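Local coordinates for antibiotic resistance protein (Deinococcus radiodurans, PDB 2VLI), which probably confers resistance to the antibiotic tunicamycin as a phosphotransferase of the P-loop NTPase clan, at residues Pro6-Asn11 against His23-Arg28; Asp67-Ala72 against Leu80-Ser85; Thr149-Ala154 against Ala166-Leu171. All blocks are in the same frame, centred on the assembly; numbering follows the deposited sequence.

Contact 1: residues Pro6-Asn11 against His23-Arg28; sequences PIIWIN and HTLHER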
loop_
_atom_site.group_PDB
_atom_site.type_symbol
_atom_site.label_atom_id
_atom_site.label_comp_id
_atom_site.label_asym_id
_atom_site.label_seq_id
_atom_site.Cartn_x
_atom_site.Cartn_y
_atom_site.Cartn_z
ATOM N N PRO A 6 -14.503 5.337 24.766
ATOM C CA PRO A 6 -14.071 4.717 23.507
ATOM C C PRO A 6 -13.536 5.689 22.453
ATOM O O PRO A 6 -14.054 6.778 22.303
ATOM C CB PRO A 6 -15.351 4.069 22.976
ATOM C CG PRO A 6 -16.243 3.941 24.159
ATOM C CD PRO A 6 -15.932 5.121 25.022
ATOM N N ILE A 7 -12.529 5.247 21.706
ATOM C CA ILE A 7 -12.014 5.992 20.539
ATOM C C ILE A 7 -12.439 5.278 19.250
ATOM O O ILE A 7 -12.106 4.099 19.057
ATOM C CB ILE A 7 -10.477 6.158 20.627
ATOM C CG1 ILE A 7 -10.126 6.956 21.903
ATOM C CG2 ILE A 7 -9.921 6.898 19.395
ATOM C CD1 ILE A 7 -8.633 7.087 22.173
ATOM N N ILE A 8 -13.201 5.962 18.394
ATOM C CA ILE A 8 -13.692 5.361 17.136
ATOM C C ILE A 8 -12.901 5.980 15.985
ATOM O O ILE A 8 -13.048 7.134 15.712
ATOM C CB ILE A 8 -15.189 5.573 16.950
ATOM C CG1 ILE A 8 -15.949 5.099 18.187
ATOM C CG2 ILE A 8 -15.704 4.863 15.757
ATOM C CD1 ILE A 8 -17.378 5.623 18.248
ATOM N N TRP A 9 -12.057 5.180 15.346
ATOM C CA TRP A 9 -11.053 5.642 14.413
ATOM C C TRP A 9 -11.489 5.114 13.057
ATOM O O TRP A 9 -11.585 3.912 12.862
ATOM C CB TRP A 9 -9.730 5.045 14.841
ATOM C CG TRP A 9 -8.572 5.262 13.921
ATOM C CD1 TRP A 9 -8.338 4.629 12.736
ATOM C CD2 TRP A 9 -7.421 6.089 14.163
ATOM N NE1 TRP A 9 -7.143 5.023 12.211
ATOM C CE2 TRP A 9 -6.543 5.907 13.071
ATOM C CE3 TRP A 9 -7.039 6.949 15.198
ATOM C CZ2 TRP A 9 -5.328 6.589 12.958
ATOM C CZ3 TRP A 9 -5.797 7.623 15.083
ATOM C CH2 TRP A 9 -4.975 7.446 13.973
ATOM N N ILE A 10 -11.822 6.012 12.152
ATOM C CA ILE A 10 -12.446 5.649 10.905
ATOM C C ILE A 10 -11.634 6.127 9.700
ATOM O O ILE A 10 -11.556 7.327 9.424
ATOM C CB ILE A 10 -13.880 6.242 10.814
ATOM C CG1 ILE A 10 -14.715 5.741 11.983
ATOM C CG2 ILE A 10 -14.528 5.888 9.444
ATOM C CD1 ILE A 10 -16.005 6.551 12.234
ATOM N N ASN A 11 -11.034 5.183 8.983
ATOM C CA ASN A 11 -10.261 5.465 7.809
ATOM C C ASN A 11 -11.139 5.250 6.589
ATOM O O ASN A 11 -11.939 4.328 6.554
ATOM C CB ASN A 11 -9.061 4.548 7.739
ATOM C CG ASN A 11 -8.124 4.896 6.593
ATOM O OD1 ASN A 11 -8.028 6.054 6.167
ATOM N ND2 ASN A 11 -7.474 3.889 6.052
ATOM N N HIS A 23 -19.435 12.682 11.377
ATOM C CA HIS A 23 -20.494 13.652 11.726
ATOM C C HIS A 23 -21.784 12.956 12.216
ATOM O O HIS A 23 -22.314 13.274 13.278
ATOM C CB HIS A 23 -20.789 14.550 10.521
ATOM C CG HIS A 23 -21.944 15.493 10.728
ATOM N ND1 HIS A 23 -21.904 16.528 11.640
ATOM C CD2 HIS A 23 -23.152 15.579 10.112
ATOM C CE1 HIS A 23 -23.045 17.194 11.601
ATOM N NE2 HIS A 23 -23.819 16.641 10.681
ATOM N N THR A 24 -22.267 11.968 11.464
ATOM C CA THR A 24 -23.440 11.191 11.888
ATOM C C THR A 24 -23.286 10.517 13.241
ATOM O O THR A 24 -24.227 10.506 14.051
ATOM C CB THR A 24 -23.769 10.101 10.834
ATOM O OG1 THR A 24 -23.758 10.714 9.543
ATOM C CG2 THR A 24 -25.119 9.439 11.115
ATOM N N LEU A 25 -22.120 9.932 13.490
ATOM C CA LEU A 25 -21.876 9.262 14.740
ATOM C C LEU A 25 -21.851 10.297 15.823
ATOM O O LEU A 25 -22.352 10.073 16.918
ATOM C CB LEU A 25 -20.521 8.551 14.758
ATOM C CG LEU A 25 -20.458 7.134 14.216
ATOM C CD1 LEU A 25 -19.011 6.784 13.889
ATOM C CD2 LEU A 25 -21.102 6.130 15.200
ATOM N N HIS A 26 -21.212 11.416 15.520
ATOM C CA HIS A 26 -21.119 12.519 16.462
ATOM C C HIS A 26 -22.514 12.985 16.896
ATOM O O HIS A 26 -22.771 13.116 18.091
ATOM C CB HIS A 26 -20.350 13.681 15.870
ATOM C CG HIS A 26 -20.289 14.864 16.786
ATOM N ND1 HIS A 26 -19.925 14.751 18.108
ATOM C CD2 HIS A 26 -20.625 16.165 16.592
ATOM C CE1 HIS A 26 -19.987 15.943 18.678
ATOM N NE2 HIS A 26 -20.411 16.818 17.779
ATOM N N GLU A 27 -23.392 13.194 15.915
ATOM C CA GLU A 27 -24.766 13.687 16.171
ATOM C C GLU A 27 -25.587 12.721 17.014
ATOM O O GLU A 27 -26.556 13.133 17.640
ATOM C CB GLU A 27 -25.529 13.914 14.887
ATOM C CG GLU A 27 -25.000 14.938 13.912
ATOM C CD GLU A 27 -25.768 14.880 12.552
ATOM O OE1 GLU A 27 -26.287 13.783 12.172
ATOM O OE2 GLU A 27 -25.882 15.936 11.865
ATOM N N ARG A 28 -25.198 11.444 17.041
ATOM C CA ARG A 28 -25.957 10.406 17.749
ATOM C C ARG A 28 -25.260 9.774 18.936
ATOM O O ARG A 28 -25.770 8.811 19.525
ATOM C CB ARG A 28 -26.391 9.342 16.756
ATOM C CG ARG A 28 -27.208 9.951 15.618
ATOM C CD ARG A 28 -27.731 8.935 14.632
ATOM N NE ARG A 28 -28.500 7.897 15.300
ATOM C CZ ARG A 28 -28.875 6.750 14.738
ATOM N NH1 ARG A 28 -28.576 6.500 13.473
ATOM N NH2 ARG A 28 -29.552 5.855 15.445
#
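Leu25 reaches from helix 20-28 onto two isoleucines of strand 7-11, Ile8 and Ile10, in the strand-loop-helix unit that opens a P-loop NTPase fold; the loop between strand and helix carries the P-loop sequence. The strand alternates, so Ile8 and Ile10 turn the same face of the sheet toward the helix, while Ile7 and Trp9 pack against neighbouring strands. Ile10 has CG1 set opposite the carbonyl carbon (chi1 -58°) and an extended second torsion, which carries its CD1 straight out from the strand. Leu25 comes the other way, so the two side chains meet end on. Its chi1 of -87° has drifted from the usual staggered value, yet CD1 is still delivered into the strand's face. Ile8 contributes its other branch: CG2 lies 4.3 Å from Leu25 CD1, a looser touch than that of Ile10. A single leucine methyl therefore serves both isoleucines, and the interface is wholly aliphatic and buried. Around it, Ile165 of helix 158-169 packs on Ile8, and Ile81 of strand 80-84 packs on Leu25. Farther along the helix, Arg28 forms a salt bridge with Glu163 through NH1. The tightest point of the contact is methyl against methyl, Ile10 CD1 to Leu25 CD1 at 3.4 Å, closer than carbons normally pack.

Contact 2: residues Asp67-Ala72 against Leu80-Ser85; sequences DALQYA and LIVPVS
Helix 67-72, which offers Leu69 and Ala72 to Leu80 and Val82 of strand 80-84, runs nearly antiparallel to that strand, at 157° with the axes 10.6 Å apart at their closest. The backbones come nearest where Ala72 faces Leu80, their CA atoms 8.0 Å apart. This is the helix-to-strand return of a beta-alpha-beta crossover in the P-loop NTPase sheet: the chain leaves strand 33-34, passes through helices, and comes back as the adjacent parallel strand 80-84. Leu69 does most of the work from the helix. Its CB starts off along the flank of the contact, but with CG swung opposite the backbone N (chi1 -172°) the end of the side chain turns in to the sheet. There CD1 sits in the notch between two strand side chains, 3.7 Å from Leu80 CD2 and 3.9 Å from Val82 CG2. Leu80 and Leu69 run past one another in opposite senses, so they touch flank to flank through these methyls. One turn later along the helix, Ala72 meets the same leucine methyl from a neighbouring direction, its CB 4.0 Å from Leu80 CD2; the small side chain lets that methyl approach the helix backbone itself, 3.9 Å from Ala72 C. Val82 uses the branch lying beside its own backbone N, while Ile81, between these two strand residues, faces the other way and packs on helix 20-28. Phe35 touches both Leu69 and Ala72, and Trp9 of strand 7-11 also packs on Leu69. With no hydrogen bond or charge pair between helix and strand, the match rests on the fit of methyl groups and on the exclusion of water.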
loop_
_atom_site.group_PDB
_atom_site.type_symbol
_atom_site.label_atom_id
_atom_site.label_comp_id
_atom_site.label_asym_id
_atom_site.label_seq_id
_atom_site.Cartn_x
_atom_site.Cartn_y
_atom_site.Cartn_z
ATOM N N ASP A 67 0.254 12.403 20.182
ATOM C CA ASP A 67 0.358 13.076 21.489
ATOM C C ASP A 67 -0.888 13.903 21.812
ATOM O O ASP A 67 -1.411 13.832 22.915
ATOM C CB ASP A 67 1.561 13.979 21.489
ATOM C CG ASP A 67 2.854 13.223 21.441
ATOM O OD1 ASP A 67 2.871 11.979 21.674
ATOM O OD2 ASP A 67 3.859 13.888 21.148
ATOM N N ALA A 68 -1.313 14.755 20.882
ATOM C CA ALA A 68 -2.555 15.491 21.066
ATOM C C ALA A 68 -3.775 14.592 21.340
ATOM O O ALA A 68 -4.630 14.918 22.153
ATOM C CB ALA A 68 -2.825 16.357 19.857
ATOM N N LEU A 69 -3.887 13.505 20.578
ATOM C CA LEU A 69 -4.951 12.523 20.724
ATOM C C LEU A 69 -4.961 11.891 22.110
ATOM O O LEU A 69 -6.014 11.752 22.725
ATOM C CB LEU A 69 -4.826 11.417 19.661
ATOM C CG LEU A 69 -5.970 10.411 19.572
ATOM C CD1 LEU A 69 -7.309 11.148 19.397
ATOM C CD2 LEU A 69 -5.714 9.416 18.430
ATOM N N GLN A 70 -3.794 11.520 22.594
ATOM C CA GLN A 70 -3.668 10.982 23.942
ATOM C C GLN A 70 -4.203 11.971 24.989
ATOM O O GLN A 70 -4.995 11.603 25.832
ATOM C CB GLN A 70 -2.221 10.669 24.202
ATOM C CG GLN A 70 -1.904 9.961 25.502
ATOM C CD GLN A 70 -0.417 9.662 25.578
ATOM O OE1 GLN A 70 0.403 10.392 25.013
ATOM N NE2 GLN A 70 -0.062 8.587 26.241
ATOM N N TYR A 71 -3.815 13.242 24.889
ATOM C CA TYR A 71 -4.341 14.234 25.803
ATOM C C TYR A 71 -5.841 14.368 25.603
ATOM O O TYR A 71 -6.587 14.376 26.572
ATOM C CB TYR A 71 -3.601 15.596 25.662
ATOM C CG TYR A 71 -4.097 16.609 26.671
ATOM C CD1 TYR A 71 -3.615 16.615 27.988
ATOM C CD2 TYR A 71 -5.087 17.500 26.341
ATOM C CE1 TYR A 71 -4.097 17.520 28.919
ATOM C CE2 TYR A 71 -5.599 18.404 27.274
ATOM C CZ TYR A 71 -5.114 18.419 28.551
ATOM O OH TYR A 71 -5.637 19.318 29.475
ATOM N N ALA A 72 -6.308 14.465 24.349
ATOM C CA ALA A 72 -7.748 14.556 24.075
ATOM C C ALA A 72 -8.536 13.406 24.730
ATOM O O ALA A 72 -9.632 13.611 25.274
ATOM C CB ALA A 72 -8.048 14.628 22.544
ATOM N N LEU A 80 -14.438 9.513 21.547
ATOM C CA LEU A 80 -13.594 10.306 20.705
ATOM C C LEU A 80 -13.666 9.711 19.286
ATOM O O LEU A 80 -13.354 8.537 19.107
ATOM C CB LEU A 80 -12.195 10.265 21.296
ATOM C CG LEU A 80 -11.199 11.385 21.032
ATOM C CD1 LEU A 80 -11.810 12.796 21.259
ATOM C CD2 LEU A 80 -10.021 11.177 21.952
ATOM N N ILE A 81 -14.112 10.508 18.316
ATOM C CA ILE A 81 -14.276 10.083 16.915
ATOM C C ILE A 81 -13.193 10.698 16.038
ATOM O O ILE A 81 -13.030 11.902 15.993
ATOM C CB ILE A 81 -15.648 10.470 16.344
ATOM C CG1 ILE A 81 -16.778 9.980 17.254
ATOM C CG2 ILE A 81 -15.768 9.967 14.917
ATOM C CD1 ILE A 81 -18.145 10.746 17.125
ATOM N N VAL A 82 -12.424 9.868 15.356
ATOM C CA VAL A 82 -11.268 10.337 14.582
ATOM C C VAL A 82 -11.369 9.910 13.101
ATOM O O VAL A 82 -11.020 8.794 12.787
ATOM C CB VAL A 82 -9.946 9.746 15.181
ATOM C CG1 VAL A 82 -8.733 10.331 14.473
ATOM C CG2 VAL A 82 -9.896 9.886 16.747
ATOM N N PRO A 83 -11.805 10.806 12.190
ATOM C CA PRO A 83 -11.795 10.534 10.745
ATOM C C PRO A 83 -10.398 10.741 10.165
ATOM O O PRO A 83 -9.808 11.783 10.371
ATOM C CB PRO A 83 -12.765 11.565 10.160
ATOM C CG PRO A 83 -13.009 12.592 11.241
ATOM C CD PRO A 83 -12.209 12.198 12.478
ATOM N N VAL A 84 -9.890 9.745 9.431
ATOM C CA VAL A 84 -8.622 9.806 8.768
ATOM C C VAL A 84 -8.790 9.295 7.354
ATOM O O VAL A 84 -9.787 8.686 7.022
ATOM C CB VAL A 84 -7.526 8.993 9.488
ATOM C CG1 VAL A 84 -7.351 9.491 10.875
ATOM C CG2 VAL A 84 -7.866 7.529 9.550
ATOM N N SER A 85 -7.827 9.628 6.522
ATOM C CA SER A 85 -7.750 9.185 5.140
ATOM C C SER A 85 -6.325 8.811 4.883
ATOM O O SER A 85 -5.497 9.675 4.581
ATOM C CB SER A 85 -8.128 10.315 4.214
ATOM O OG SER A 85 -9.031 9.817 3.251
#

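Contact 3: residues Thr149-Ala154 against Ala166-Leu171; sequences THIDTA and AAQVGL. With CD (cadmium ion), chain C.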
loop_
_atom_site.group_PDB
_atom_site.type_symbol
_atom_site.label_atom_id
_atom_site.label_comp_id
_atom_site.label_asym_id
_atom_site.label_seq_id
_atom_site.Cartn_x
_atom_site.Cartn_y
_atom_site.Cartn_z
ATOM N N THR A 149 -10.111 -3.361 10.944
ATOM C CA THR A 149 -11.375 -3.990 10.538
ATOM C C THR A 149 -12.031 -3.281 9.359
ATOM O O THR A 149 -12.163 -2.084 9.361
ATOM C CB THR A 149 -12.312 -3.949 11.754
ATOM O OG1 THR A 149 -11.741 -4.789 12.764
ATOM C CG2 THR A 149 -13.787 -4.382 11.402
ATOM N N HIS A 150 -12.416 -4.040 8.352
ATOM C CA HIS A 150 -13.113 -3.565 7.195
ATOM C C HIS A 150 -14.601 -3.422 7.455
ATOM O O HIS A 150 -15.210 -4.260 8.093
ATOM C CB HIS A 150 -12.890 -4.542 6.025
ATOM C CG HIS A 150 -11.481 -4.572 5.505
ATOM N ND1 HIS A 150 -10.694 -5.703 5.513
ATOM C CD2 HIS A 150 -10.701 -3.584 5.009
ATOM C CE1 HIS A 150 -9.513 -5.420 4.993
ATOM N NE2 HIS A 150 -9.474 -4.137 4.699
ATOM N N ILE A 151 -15.178 -2.339 6.943
ATOM C CA ILE A 151 -16.652 -2.144 6.947
ATOM C C ILE A 151 -17.028 -1.864 5.503
ATOM O O ILE A 151 -16.600 -0.883 4.929
ATOM C CB ILE A 151 -17.077 -0.936 7.791
ATOM C CG1 ILE A 151 -16.727 -1.118 9.259
ATOM C CG2 ILE A 151 -18.645 -0.638 7.608
ATOM C CD1 ILE A 151 -17.593 -1.996 10.010
ATOM N N ASP A 152 -17.779 -2.755 4.874
ATOM C CA ASP A 152 -18.142 -2.546 3.477
ATOM C C ASP A 152 -19.429 -1.778 3.482
ATOM O O ASP A 152 -20.390 -2.195 4.124
ATOM C CB ASP A 152 -18.369 -3.877 2.782
ATOM C CG ASP A 152 -18.482 -3.760 1.260
ATOM O OD1 ASP A 152 -19.162 -2.816 0.688
ATOM O OD2 ASP A 152 -17.811 -4.604 0.618
ATOM N N THR A 153 -19.461 -0.669 2.760
ATOM C CA THR A 153 -20.562 0.273 2.844
ATOM C C THR A 153 -21.523 0.113 1.666
ATOM O O THR A 153 -22.522 0.842 1.571
ATOM C CB THR A 153 -20.048 1.749 2.884
ATOM O OG1 THR A 153 -19.387 2.083 1.666
ATOM C CG2 THR A 153 -19.092 1.963 4.032
ATOM N N ALA A 154 -21.239 -0.843 0.772
ATOM C CA ALA A 154 -22.113 -1.128 -0.352
ATOM C C ALA A 154 -23.575 -1.210 0.107
ATOM O O ALA A 154 -23.948 -2.005 0.958
ATOM C CB ALA A 154 -21.717 -2.387 -1.043
ATOM N N ALA A 166 -21.354 1.575 15.271
ATOM C CA ALA A 166 -21.761 1.540 16.668
ATOM C C ALA A 166 -22.044 0.122 17.186
ATOM O O ALA A 166 -21.655 -0.198 18.290
ATOM C CB ALA A 166 -22.962 2.461 16.925
ATOM N N ALA A 167 -22.747 -0.707 16.417
ATOM C CA ALA A 167 -23.017 -2.112 16.819
ATOM C C ALA A 167 -21.732 -2.900 17.051
ATOM O O ALA A 167 -21.607 -3.644 18.016
ATOM C CB ALA A 167 -23.906 -2.854 15.743
ATOM N N GLN A 168 -20.769 -2.734 16.151
ATOM C CA GLN A 168 -19.512 -3.463 16.271
ATOM C C GLN A 168 -18.796 -3.081 17.558
ATOM O O GLN A 168 -18.308 -3.955 18.260
ATOM C CB GLN A 168 -18.649 -3.276 15.017
ATOM C CG GLN A 168 -19.305 -3.921 13.822
ATOM C CD GLN A 168 -18.380 -4.318 12.657
ATOM O OE1 GLN A 168 -18.829 -4.361 11.519
ATOM N NE2 GLN A 168 -17.138 -4.699 12.954
ATOM N N VAL A 169 -18.806 -1.796 17.912
ATOM C CA VAL A 169 -18.076 -1.354 19.116
ATOM C C VAL A 169 -18.882 -1.443 20.436
ATOM O O VAL A 169 -18.358 -1.157 21.508
ATOM C CB VAL A 169 -17.500 0.067 18.924
ATOM C CG1 VAL A 169 -16.709 0.130 17.616
ATOM C CG2 VAL A 169 -18.569 1.092 18.899
ATOM N N GLY A 170 -20.153 -1.820 20.354
ATOM C CA GLY A 170 -20.967 -2.046 21.563
ATOM C C GLY A 170 -21.583 -0.779 22.138
ATOM O O GLY A 170 -21.833 -0.699 23.330
ATOM N N LEU A 171 -21.855 0.189 21.264
ATOM C CA LEU A 171 -22.356 1.503 21.657
ATOM C C LEU A 171 -23.800 1.681 21.240
ATOM O O LEU A 171 -24.199 1.281 20.147
ATOM C CB LEU A 171 -21.516 2.622 21.014
ATOM C CG LEU A 171 -20.244 3.143 21.706
ATOM C CD1 LEU A 171 -19.830 4.450 21.040
ATOM C CD2 LEU A 171 -20.435 3.347 23.230
HETATM CD CD CD C . -11.211 -7.916 6.084
#
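Gln168 touches Ile151 and Thr149 with the end of its side chain, near the C-terminal end of helix 158-169. Two residues earlier, Ala166 is buried against Leu173, and its carbonyl serves the helix end described below. Gln168 itself points at the strand. With the chain stretched out beyond CG (chi2 -157°), its amide is carried across to the isoleucine, where Gln168 OE1 comes within 3.1 Å of Ile151 CD1, a short carbon-oxygen approach. The polar need of OE1 is met by Gln164 NE2, one turn back on the helix, and this bond helps fix the amide's rotation. The amide nitrogen faces the threonine, with Gln168 NE2 3.7 Å from Thr149 CG2. The helix thus lies over strand 150-152, an outermost strand of the parallel P-loop NTPase sheet, whose residues alternate: Ile151 faces the helix, whereas His150 turns from it toward a cadmium ion, binding it through ND1 at 2.3 Å. Glu145 OE2 binds the same ion, and His150 NE2 is hydrogen-bonded to Leu142 O, which would help to steady the ring. Next along the helix, Val169 packs on His107 and Phe109 of strand 107-112. Gly170 then leaves helical geometry with a positive phi of 84° and completes a Schellman motif: Leu171 N bonds to Ala166 O at 3.0 Å, and Gly170 N makes a weak bond to Ala167 O. The side chain of Leu171 continues on to Leu29.

In the fold
From the N terminus the three contacts follow in series, none enclosing or crossing another. Contact 1 closes the loop through the P-loop, setting helix 20-28 on strand 7-11. Contact 2 closes a short return, from helix 61-75 into strand 80-84, which lies beside strand 7-11 and is hydrogen-bonded to it through the backbones of Ile8, Leu80 and Val82. Contact 3 closes the last excursion, from outermost strand 150-152 into helix 158-169. The helices of contacts 1 and 2 cover opposite faces of the sheet; that of contact 3 joins the face of contact 1, where Ile8 CD1 meets Leu171 CD1 at 3.9 Å. Contacts 2 and 3 do not touch, their centres about 19 Å apart.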